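PDB 5F7U: cycloalternan-forming enzyme, which belongs to glycosyl hydrolase family 31 and joins a TIM-barrel domain to several beta-rich domains, among them a family 6 carbohydrate-binding module. Local coordinates for residues 491-496 with 504-509; 546-549 with 553-556; 481-486 with 512-517. The protein carries 1 engineered substitution. All coordinates share one frame; numbering follows the deposited sequence.

The three contacts lie together in the TIM-barrel domain. Contacts 1 and 3 belong to the long excursion between barrel strands 452-457 and 534-536. Contact 2 belongs to the loop that follows strand 534-536. The centre of contact 1 is about 11 Å from that of contact 2 and about 10 Å from that of contact 3. The centres of contacts 2 and 3 are about 15 Å apart. Backbone bonds tie them: Tyr493 N to Ala485 O, Asp508 N to Tyr483 O, and Thr548 N to Asp486 O. The side chain of Val495 is about 10 Å from a bound alpha-D-glucopyranose, and those of Thr547 and Trp517 are each about 13 Å from one.

Contact 1 of 3, residues 491-496 with 504-509; sequences APYRVP and GILLDF
Leu506 meets the ring of Tyr493 at its edge. Leu506 CD1 comes within 3.6 Å of Tyr493 CE2, near the ring plane, and the two side chains run alongside each other. Tyr493 holds CG anti to its own N (chi1 166°), which brings the ring to the leucine. Its hydroxyl is bonded to Met541 O and Trp543 N, so the far end of the ring is fixed too. Val495 crosses Leu506 at about a right angle, with CG2 4.1 Å from Leu506 CD2. Ile505 lays CD1 over one face of the Arg494 guanidinium, toward the rim and 3.7 Å from NH2. Arg494 is extended from CG to NE. Salt bridges to Asp463 and Glu475, and a bond to Asn503 O, hold its charged end. On the backbone, Val495 N donates to Gly504 O at 2.9 Å (160° at the hydrogen). Arg494 CA makes a CH...O contact of 3.1 Å to Gly504 O. One water donates to both Tyr493 O and Leu506 O, each at 2.8 Å. The whole is a loop folded back on short strand 505-506, within an excursion of the family 31 TIM barrel.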
ATOM      1  N   ALA A 491      32.926   9.242  18.677  1.00 32.38           N
ATOM      2  CA  ALA A 491      33.229   7.964  18.053  1.00 30.52           C
ATOM      3  C   ALA A 491      32.157   7.656  17.006  1.00 28.51           C
ATOM      4  O   ALA A 491      31.014   8.114  17.152  1.00 28.03           O
ATOM      5  CB  ALA A 491      33.262   6.867  19.099  1.00 30.60           C
ATOM      6  N   PRO A 492      32.510   6.890  15.950  1.00 27.33           N
ATOM      7  CA  PRO A 492      31.481   6.517  14.980  1.00 25.93           C
ATOM      8  C   PRO A 492      30.365   5.674  15.603  1.00 24.80           C
ATOM      9  O   PRO A 492      30.625   4.820  16.474  1.00 25.05           O
ATOM     10  CB  PRO A 492      32.255   5.696  13.946  1.00 26.15           C
ATOM     11  CG  PRO A 492      33.469   5.227  14.670  1.00 27.20           C
ATOM     12  CD  PRO A 492      33.831   6.374  15.545  1.00 27.77           C
ATOM     13  N   TYR A 493      29.134   5.957  15.191  1.00 23.15           N
ATOM     14  CA  TYR A 493      27.984   5.178  15.632  1.00 21.77           C
ATOM     15  C   TYR A 493      28.027   3.806  14.984  1.00 21.53           C
ATOM     16  O   TYR A 493      28.158   3.699  13.754  1.00 21.71           O
ATOM     17  CB  TYR A 493      26.659   5.870  15.293  1.00 20.42           C
ATOM     18  CG  TYR A 493      25.482   4.938  15.430  1.00 19.22           C
ATOM     19  CD1 TYR A 493      24.989   4.597  16.697  1.00 19.27           C
ATOM     20  CD2 TYR A 493      24.882   4.366  14.307  1.00 18.57           C
ATOM     21  CE1 TYR A 493      23.926   3.711  16.838  1.00 18.38           C
ATOM     22  CE2 TYR A 493      23.813   3.478  14.439  1.00 17.72           C
ATOM     23  CZ  TYR A 493      23.345   3.162  15.702  1.00 17.90           C
ATOM     24  OH  TYR A 493      22.286   2.297  15.843  1.00 17.30           O
ATOM     25  N   ARG A 494      27.908   2.768  15.806  1.00 21.45           N
ATOM     26  CA  ARG A 494      27.754   1.396  15.300  1.00 21.56           C
ATOM     27  C   ARG A 494      26.407   0.805  15.692  1.00 21.08           C
ATOM     28  O   ARG A 494      25.905   1.087  16.771  1.00 20.97           O
ATOM     29  CB  ARG A 494      28.875   0.491  15.812  1.00 22.32           C
ATOM     30  CG  ARG A 494      30.266   0.956  15.398  1.00 23.47           C
ATOM     31  CD  ARG A 494      31.362   0.212  16.143  1.00 24.57           C
ATOM     32  NE  ARG A 494      32.671   0.674  15.693  1.00 25.86           N
ATOM     33  CZ  ARG A 494      33.363   0.133  14.691  1.00 26.01           C
ATOM     34  NH1 ARG A 494      32.894  -0.916  14.033  1.00 25.59           N
ATOM     35  NH2 ARG A 494      34.537   0.652  14.345  1.00 27.24           N
ATOM     36  N   VAL A 495      25.838  -0.008  14.801  1.00 20.82           N
ATOM     37  CA  VAL A 495      24.604  -0.763  15.065  1.00 20.73           C
ATOM     38  C   VAL A 495      24.808  -1.638  16.323  1.00 21.26           C
ATOM     39  O   VAL A 495      25.847  -2.307  16.444  1.00 21.53           O
ATOM     40  CB  VAL A 495      24.242  -1.645  13.845  1.00 20.40           C
ATOM     41  CG1 VAL A 495      23.047  -2.535  14.130  1.00 20.38           C
ATOM     42  CG2 VAL A 495      23.949  -0.775  12.627  1.00 20.30           C
ATOM     43  N   PRO A 496      23.834  -1.639  17.265  1.00 21.61           N
ATOM     44  CA  PRO A 496      23.985  -2.445  18.495  1.00 22.82           C
ATOM     45  C   PRO A 496      24.334  -3.903  18.184  1.00 23.98           C
ATOM     46  O   PRO A 496      23.809  -4.468  17.218  1.00 23.62           O
ATOM     47  CB  PRO A 496      22.592  -2.359  19.134  1.00 22.02           C
ATOM     48  CG  PRO A 496      22.087  -1.023  18.690  1.00 21.49           C
ATOM     49  CD  PRO A 496      22.551  -0.906  17.261  1.00 21.26           C
ATOM     50  N   GLY A 504      28.345  -2.831  12.760  1.00 21.93           N
ATOM     51  CA  GLY A 504      28.548  -2.121  11.494  1.00 21.03           C
ATOM     52  C   GLY A 504      28.361  -0.620  11.673  1.00 20.67           C
ATOM     53  O   GLY A 504      27.641  -0.177  12.575  1.00 20.26           O
ATOM     54  N   ILE A 505      28.965   0.154  10.778  1.00 19.92           N
ATOM     55  CA  ILE A 505      28.897   1.600  10.852  1.00 19.54           C
ATOM     56  C   ILE A 505      27.898   2.112   9.811  1.00 18.78           C
ATOM     57  O   ILE A 505      28.074   1.908   8.604  1.00 18.52           O
ATOM     58  CB  ILE A 505      30.305   2.227  10.662  1.00 20.36           C
ATOM     59  CG1 ILE A 505      31.273   1.693  11.732  1.00 21.15           C
ATOM     60  CG2 ILE A 505      30.238   3.746  10.727  1.00 20.19           C
ATOM     61  CD1 ILE A 505      32.733   2.041  11.486  1.00 22.11           C
ATOM     62  N   LEU A 506      26.838   2.769  10.272  1.00 18.02           N
ATOM     63  CA  LEU A 506      25.881   3.367   9.337  1.00 17.37           C
ATOM     64  C   LEU A 506      26.467   4.559   8.596  1.00 17.56           C
ATOM     65  O   LEU A 506      27.190   5.362   9.182  1.00 17.74           O
ATOM     66  CB  LEU A 506      24.626   3.843  10.065  1.00 17.23           C
ATOM     67  CG  LEU A 506      23.641   2.837  10.626  1.00 17.19           C
ATOM     68  CD1 LEU A 506      22.417   3.631  11.077  1.00 16.72           C
ATOM     69  CD2 LEU A 506      23.231   1.832   9.543  1.00 17.05           C
ATOM     70  N   LEU A 507      26.172   4.649   7.300  1.00 16.89           N
ATOM     71  CA  LEU A 507      26.496   5.847   6.532  1.00 17.24           C
ATOM     72  C   LEU A 507      25.506   6.936   6.924  1.00 17.13           C
ATOM     73  O   LEU A 507      24.300   6.705   6.963  1.00 16.28           O
ATOM     74  CB  LEU A 507      26.432   5.554   5.021  1.00 17.00           C
ATOM     75  CG  LEU A 507      26.951   6.580   3.998  1.00 17.40           C
ATOM     76  CD1 LEU A 507      25.989   7.732   3.730  1.00 17.40           C
ATOM     77  CD2 LEU A 507      28.349   7.089   4.372  1.00 17.95           C
ATOM     78  N   ASP A 508      26.011   8.125   7.239  1.00 17.78           N
ATOM     79  CA  ASP A 508      25.116   9.219   7.569  1.00 18.04           C
ATOM     80  C   ASP A 508      24.516   9.835   6.306  1.00 18.03           C
ATOM     81  O   ASP A 508      25.137  10.705   5.678  1.00 19.07           O
ATOM     82  CB  ASP A 508      25.849  10.273   8.407  1.00 18.60           C
ATOM     83  CG  ASP A 508      24.956  11.455   8.792  1.00 18.99           C
ATOM     84  OD1 ASP A 508      23.759  11.509   8.384  1.00 18.89           O
ATOM     85  OD2 ASP A 508      25.461  12.336   9.529  1.00 19.29           O
ATOM     86  N   PHE A 509      23.307   9.393   5.943  1.00 17.70           N
ATOM     87  CA  PHE A 509      22.631   9.880   4.735  1.00 17.76           C
ATOM     88  C   PHE A 509      22.164  11.331   4.807  1.00 18.37           C
ATOM     89  O   PHE A 509      21.713  11.878   3.803  1.00 18.90           O
ATOM     90  CB  PHE A 509      21.532   8.903   4.261  1.00 16.87           C
ATOM     91  CG  PHE A 509      22.097   7.666   3.641  1.00 16.61           C
ATOM     92  CD1 PHE A 509      22.471   7.657   2.293  1.00 16.82           C
ATOM     93  CD2 PHE A 509      22.334   6.527   4.416  1.00 16.32           C
ATOM     94  CE1 PHE A 509      23.038   6.517   1.720  1.00 16.66           C
ATOM     95  CE2 PHE A 509      22.892   5.386   3.848  1.00 16.38           C
ATOM     96  CZ  PHE A 509      23.256   5.391   2.494  1.00 16.49           C
TER
HETATM   97  O   HOH W   1      27.266   5.667  11.991  1.00 19.74           O

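Contact 2 of 3, residues 546-549 with 553-556; sequences DTTF and EKGQ
Thr548 and Lys554 face each other across a single antiparallel beta bridge, their CA atoms 4.5 Å apart. The bridge closes a short turn in the TIM-barrel loop between strand 534-536 and helix 555-577. Phe549 N donates to Glu553 O at 2.9 Å. The bond is nearly straight (168° at the hydrogen). On the other side of the bridge, Thr547 O is 2.9 Å from Gly555 N. The same oxygen takes a CH...O contact of 3.1 Å from Lys554 CA. Lys554 is the N-cap of the helix, so the bridge holds the chain just where the helix begins.

The side chains of Thr548 and Lys554 lie side by side and point the same way. The lysine chain is extended beyond CG, and its CE passes 3.7 Å from Thr548 OG1. Packing there is methylene against hydroxyl. Thr548 OG1 donates within its own segment to Asp546 O at 2.8 Å, with the donor 37° out of the carbonyl plane. Lys554 NZ is 4.9 Å from Asp546 OD1, so the opposite charges are near but not in contact. Thr547 turns its hydroxyl to Trp543 O. Phe549 packs on Met558 and Tyr562 of the helix and on Asp508. CG of Phe549 stands beside its own N and anti to the carbonyl carbon (chi1 -62°). This brings the ring edge to the acceptor of the backbone bond: Phe549 CD1 is 3.5 Å from Glu553 O, which lies in the ring plane.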
ATOM      1  N   ASP A 546      21.751   9.512  22.012  1.00 24.62           N
ATOM      2  CA  ASP A 546      22.822  10.484  21.799  1.00 26.18           C
ATOM      3  C   ASP A 546      23.461  10.361  20.415  1.00 24.68           C
ATOM      4  O   ASP A 546      24.364  11.142  20.059  1.00 24.77           O
ATOM      5  CB  ASP A 546      23.846  10.341  22.919  1.00 29.50           C
ATOM      6  CG  ASP A 546      23.290  10.792  24.266  1.00 33.06           C
ATOM      7  OD1 ASP A 546      23.143  12.021  24.451  1.00 36.74           O
ATOM      8  OD2 ASP A 546      23.000   9.934  25.143  1.00 34.78           O
ATOM      9  N   THR A 547      22.985   9.384  19.633  1.00 22.52           N
ATOM     10  CA  THR A 547      23.416   9.216  18.251  1.00 21.44           C
ATOM     11  C   THR A 547      23.129  10.513  17.494  1.00 21.33           C
ATOM     12  O   THR A 547      22.010  11.001  17.542  1.00 21.13           O
ATOM     13  CB  THR A 547      22.702   8.009  17.609  1.00 20.56           C
ATOM     14  OG1 THR A 547      22.981   6.863  18.418  1.00 20.32           O
ATOM     15  CG2 THR A 547      23.198   7.782  16.184  1.00 20.37           C
ATOM     16  N   THR A 548      24.157  11.077  16.854  1.00 21.38           N
ATOM     17  CA  THR A 548      24.070  12.432  16.284  1.00 21.49           C
ATOM     18  C   THR A 548      24.408  12.443  14.797  1.00 21.08           C
ATOM     19  O   THR A 548      25.443  11.903  14.388  1.00 21.37           O
ATOM     20  CB  THR A 548      25.021  13.407  17.023  1.00 22.57           C
ATOM     21  OG1 THR A 548      24.791  13.335  18.439  1.00 22.74           O
ATOM     22  CG2 THR A 548      24.821  14.869  16.532  1.00 22.86           C
ATOM     23  N   PHE A 549      23.548  13.093  14.009  1.00 20.33           N
ATOM     24  CA  PHE A 549      23.712  13.185  12.558  1.00 20.14           C
ATOM     25  C   PHE A 549      24.226  14.560  12.129  1.00 21.04           C
ATOM     26  O   PHE A 549      24.212  15.523  12.932  1.00 21.33           O
ATOM     27  CB  PHE A 549      22.410  12.782  11.864  1.00 19.08           C
ATOM     28  CG  PHE A 549      22.017  11.356  12.156  1.00 18.18           C
ATOM     29  CD1 PHE A 549      21.490  10.995  13.407  1.00 18.16           C
ATOM     30  CD2 PHE A 549      22.234  10.361  11.214  1.00 17.94           C
ATOM     31  CE1 PHE A 549      21.179   9.672  13.695  1.00 17.53           C
ATOM     32  CE2 PHE A 549      21.914   9.030  11.492  1.00 17.66           C
ATOM     33  CZ  PHE A 549      21.382   8.686  12.734  1.00 17.27           C
ATOM     34  N   GLU A 553      20.415  16.679  14.126  1.00 22.44           N
ATOM     35  CA  GLU A 553      19.378  15.851  14.736  1.00 21.56           C
ATOM     36  C   GLU A 553      19.960  14.600  15.397  1.00 20.82           C
ATOM     37  O   GLU A 553      21.036  14.106  15.025  1.00 20.45           O
ATOM     38  CB  GLU A 553      18.311  15.449  13.714  1.00 22.09           C
ATOM     39  CG  GLU A 553      17.559  16.636  13.115  1.00 23.26           C
ATOM     40  CD  GLU A 553      16.474  16.223  12.141  1.00 23.94           C
ATOM     41  OE1 GLU A 553      16.160  15.012  12.041  1.00 24.20           O
ATOM     42  OE2 GLU A 553      15.893  17.120  11.492  1.00 24.64           O
ATOM     43  N   LYS A 554      19.234  14.117  16.396  1.00 20.24           N
ATOM     44  CA  LYS A 554      19.701  12.985  17.177  1.00 20.08           C
ATOM     45  C   LYS A 554      18.816  11.750  16.982  1.00 19.02           C
ATOM     46  O   LYS A 554      17.916  11.741  16.136  1.00 18.44           O
ATOM     47  CB  LYS A 554      19.940  13.394  18.638  1.00 21.02           C
ATOM     48  CG  LYS A 554      21.145  14.340  18.729  1.00 23.02           C
ATOM     49  CD  LYS A 554      21.407  14.868  20.122  1.00 24.86           C
ATOM     50  CE  LYS A 554      22.632  15.780  20.104  1.00 26.49           C
ATOM     51  NZ  LYS A 554      23.204  15.953  21.466  1.00 28.57           N
ATOM     52  N   GLY A 555      19.106  10.692  17.726  1.00 18.73           N
ATOM     53  CA  GLY A 555      18.542   9.369  17.422  1.00 18.10           C
ATOM     54  C   GLY A 555      17.036   9.277  17.539  1.00 17.68           C
ATOM     55  O   GLY A 555      16.418   8.511  16.799  1.00 17.70           O
ATOM     56  N   GLN A 556      16.433  10.013  18.469  1.00 17.88           N
ATOM     57  CA  GLN A 556      14.969   9.982  18.596  1.00 17.70           C
ATOM     58  C   GLN A 556      14.286  10.521  17.357  1.00 17.58           C
ATOM     59  O   GLN A 556      13.292   9.961  16.900  1.00 17.57           O
ATOM     60  CB  GLN A 556      14.502  10.790  19.795  1.00 18.70           C
ATOM     61  CG  GLN A 556      14.766  10.083  21.102  1.00 19.80           C
ATOM     62  CD  GLN A 556      14.573  11.029  22.256  1.00 21.01           C
ATOM     63  OE1 GLN A 556      15.421  11.882  22.508  1.00 22.22           O
ATOM     64  NE2 GLN A 556      13.455  10.901  22.954  1.00 21.50           N
TER

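Contact 3 of 3, residues 481-486 with 512-517; sequences QGYSAD and KDAVDW
Tyr483 lays its ring on the first turns of helix 512-520, against Asp513, Ala514 and Trp517. The main interaction is CH-pi. Ala514 CA stands 3.7 Å from the centroid of the Tyr483 ring, only 16° off its normal. Asp513 O lies over the same face. The opposite face is covered from within its own segment: Gln481 CB sits 3.4 Å above the ring plane, over its centre. The ring is thus held between its neighbour two residues back and the helix backbone.

Apolar contacts add to this. Ala514 CB touches Tyr483 CD1 at 3.6 Å. Asp513 adds its CB, 3.8 Å from Tyr483 CE1; its carboxylate plane is turned 61° from the ring.

The aromatic contact is with Trp517. Tyr483 CD2 comes within 3.6 Å of Trp517 CE3. The tyrosine ring and the five-membered ring of Trp517 are 30° from parallel, with centroids 5.7 Å apart. They are slid apart and barely overlap, so the rings meet mainly at their margins. Trp517 has CG anti to its own N, which turns the indole from the helix toward the tyrosine. Its NE1 is bonded to Gly422 O, which should limit rotation of the indole.

The polar bonds lie within each segment or outside the pair. Trp517 N donates to Asp513 O at 3.0 Å, as expected within a helix. Ser484 OG donates to Ala485 O.

Gly482 ends helix 469-481 in a Schellman motif, and Tyr483 follows directly. Met478 of that helix touches both Tyr483 and Trp517. The backbone O of Tyr483 accepts from Asp508 N, just beyond strand 505-506, while Leu507 packs on Ala514. The tyrosine therefore joins the end of helix 469-481 to the start of helix 512-520, beside the short strand between them.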
ATOM      1  N   GLN A 481      36.648  10.955   7.914  1.00 29.40           N
ATOM      2  CA  GLN A 481      35.878  11.992   7.223  1.00 29.33           C
ATOM      3  C   GLN A 481      34.634  12.451   7.971  1.00 28.18           C
ATOM      4  O   GLN A 481      34.014  13.445   7.591  1.00 28.55           O
ATOM      5  CB  GLN A 481      35.485  11.526   5.815  1.00 29.76           C
ATOM      6  CG  GLN A 481      36.656  11.378   4.861  1.00 31.27           C
ATOM      7  CD  GLN A 481      37.565  12.595   4.864  1.00 33.21           C
ATOM      8  OE1 GLN A 481      37.191  13.647   4.357  1.00 34.11           O
ATOM      9  NE2 GLN A 481      38.762  12.457   5.450  1.00 34.34           N
ATOM     10  N   GLY A 482      34.260  11.716   9.013  1.00 26.88           N
ATOM     11  CA  GLY A 482      33.019  11.962   9.740  1.00 25.70           C
ATOM     12  C   GLY A 482      31.814  11.600   8.889  1.00 24.53           C
ATOM     13  O   GLY A 482      30.786  12.267   8.969  1.00 24.22           O
ATOM     14  N   TYR A 483      31.949  10.546   8.079  1.00 24.00           N
ATOM     15  CA  TYR A 483      30.879  10.109   7.180  1.00 23.26           C
ATOM     16  C   TYR A 483      29.900   9.146   7.855  1.00 22.70           C
ATOM     17  O   TYR A 483      28.814   8.883   7.329  1.00 21.53           O
ATOM     18  CB  TYR A 483      31.443   9.480   5.915  1.00 23.69           C
ATOM     19  CG  TYR A 483      32.073  10.446   4.921  1.00 24.56           C
ATOM     20  CD1 TYR A 483      31.880  11.834   5.018  1.00 24.83           C
ATOM     21  CD2 TYR A 483      32.828   9.957   3.850  1.00 25.02           C
ATOM     22  CE1 TYR A 483      32.440  12.699   4.087  1.00 25.80           C
ATOM     23  CE2 TYR A 483      33.395  10.818   2.908  1.00 25.95           C
ATOM     24  CZ  TYR A 483      33.196  12.184   3.034  1.00 26.31           C
ATOM     25  OH  TYR A 483      33.752  13.037   2.110  1.00 27.81           O
ATOM     26  N   SER A 484      30.293   8.628   9.011  1.00 22.85           N
ATOM     27  CA  SER A 484      29.367   7.944   9.909  1.00 22.91           C
ATOM     28  C   SER A 484      28.539   8.974  10.673  1.00 22.79           C
ATOM     29  O   SER A 484      28.869  10.165  10.680  1.00 23.11           O
ATOM     30  CB  SER A 484      30.175   7.154  10.923  1.00 23.25           C
ATOM     31  OG  SER A 484      31.017   8.025  11.648  1.00 24.67           O
ATOM     32  N   ALA A 485      27.476   8.516  11.339  1.00 22.28           N
ATOM     33  CA  ALA A 485      26.902   9.295  12.432  1.00 22.57           C
ATOM     34  C   ALA A 485      27.846   9.203  13.640  1.00 23.67           C
ATOM     35  O   ALA A 485      28.766   8.368  13.686  1.00 23.74           O
ATOM     36  CB  ALA A 485      25.511   8.790  12.786  1.00 22.03           C
ATOM     37  N   ASP A 486      27.628  10.074  14.613  1.00 25.04           N
ATOM     38  CA  ASP A 486      28.416  10.057  15.829  1.00 27.14           C
ATOM     39  C   ASP A 486      27.645   9.396  16.955  1.00 26.77           C
ATOM     40  O   ASP A 486      26.430   9.556  17.046  1.00 25.64           O
ATOM     41  CB  ASP A 486      28.819  11.472  16.225  1.00 29.07           C
ATOM     42  CG  ASP A 486      29.919  11.479  17.226  1.00 31.54           C
ATOM     43  OD1 ASP A 486      31.094  11.342  16.797  1.00 34.16           O
ATOM     44  OD2 ASP A 486      29.621  11.595  18.437  1.00 32.37           O
ATOM     45  N   LYS A 512      25.708  15.227   2.860  1.00 23.37           N
ATOM     46  CA  LYS A 512      25.788  15.179   1.392  1.00 24.35           C
ATOM     47  C   LYS A 512      27.135  14.639   0.886  1.00 24.13           C
ATOM     48  O   LYS A 512      27.160  13.832  -0.043  1.00 23.42           O
ATOM     49  CB  LYS A 512      25.459  16.549   0.772  1.00 26.67           C
ATOM     50  CG  LYS A 512      25.270  16.531  -0.747  1.00 29.21           C
ATOM     51  CD  LYS A 512      25.347  17.953  -1.302  1.00 31.97           C
ATOM     52  CE  LYS A 512      25.488  17.964  -2.823  1.00 33.53           C
ATOM     53  NZ  LYS A 512      25.227  19.336  -3.345  1.00 34.66           N
ATOM     54  N   ASP A 513      28.237  15.061   1.513  1.00 24.33           N
ATOM     55  CA  ASP A 513      29.570  14.543   1.177  1.00 24.80           C
ATOM     56  C   ASP A 513      29.692  13.019   1.418  1.00 23.68           C
ATOM     57  O   ASP A 513      30.282  12.313   0.599  1.00 23.62           O
ATOM     58  CB  ASP A 513      30.680  15.277   1.942  1.00 26.60           C
ATOM     59  CG  ASP A 513      30.786  16.768   1.591  1.00 28.15           C
ATOM     60  OD1 ASP A 513      30.359  17.217   0.508  1.00 28.63           O
ATOM     61  OD2 ASP A 513      31.352  17.498   2.427  1.00 29.84           O
ATOM     62  N   ALA A 514      29.117  12.526   2.517  1.00 22.37           N
ATOM     63  CA  ALA A 514      29.115  11.084   2.824  1.00 21.52           C
ATOM     64  C   ALA A 514      28.356  10.291   1.765  1.00 20.91           C
ATOM     65  O   ALA A 514      28.807   9.224   1.328  1.00 20.42           O
ATOM     66  CB  ALA A 514      28.502  10.820   4.194  1.00 21.01           C
ATOM     67  N   VAL A 515      27.190  10.817   1.389  1.00 20.42           N
ATOM     68  CA  VAL A 515      26.337  10.205   0.361  1.00 20.15           C
ATOM     69  C   VAL A 515      27.071  10.164  -0.970  1.00 21.29           C
ATOM     70  O   VAL A 515      27.099   9.121  -1.634  1.00 21.00           O
ATOM     71  CB  VAL A 515      24.999  10.961   0.235  1.00 19.69           C
ATOM     72  CG1 VAL A 515      24.124  10.380  -0.889  1.00 19.35           C
ATOM     73  CG2 VAL A 515      24.270  10.899   1.578  1.00 19.10           C
ATOM     74  N   ASP A 516      27.669  11.298  -1.358  1.00 22.46           N
ATOM     75  CA  ASP A 516      28.449  11.360  -2.595  1.00 23.92           C
ATOM     76  C   ASP A 516      29.559  10.314  -2.618  1.00 23.53           C
ATOM     77  O   ASP A 516      29.741   9.641  -3.633  1.00 23.89           O
ATOM     78  CB  ASP A 516      29.011  12.776  -2.836  1.00 26.37           C
ATOM     79  CG  ASP A 516      27.915  13.790  -3.226  1.00 28.11           C
ATOM     80  OD1 ASP A 516      26.811  13.379  -3.682  1.00 29.26           O
ATOM     81  OD2 ASP A 516      28.155  15.006  -3.069  1.00 30.40           O
ATOM     82  N   TRP A 517      30.269  10.152  -1.498  1.00 22.88           N
ATOM     83  CA  TRP A 517      31.311   9.132  -1.386  1.00 22.27           C
ATOM     84  C   TRP A 517      30.733   7.731  -1.518  1.00 21.19           C
ATOM     85  O   TRP A 517      31.166   6.956  -2.345  1.00 21.23           O
ATOM     86  CB  TRP A 517      32.081   9.247  -0.075  1.00 22.47           C
ATOM     87  CG  TRP A 517      32.965   8.079   0.141  1.00 22.59           C
ATOM     88  CD1 TRP A 517      34.059   7.727  -0.616  1.00 23.07           C
ATOM     89  CD2 TRP A 517      32.831   7.072   1.155  1.00 22.12           C
ATOM     90  NE1 TRP A 517      34.604   6.561  -0.134  1.00 23.14           N
ATOM     91  CE2 TRP A 517      33.878   6.138   0.953  1.00 22.64           C
ATOM     92  CE3 TRP A 517      31.925   6.864   2.217  1.00 21.56           C
ATOM     93  CZ2 TRP A 517      34.060   5.015   1.782  1.00 22.38           C
ATOM     94  CZ3 TRP A 517      32.098   5.735   3.043  1.00 21.43           C
ATOM     95  CH2 TRP A 517      33.166   4.835   2.823  1.00 21.72           C
TER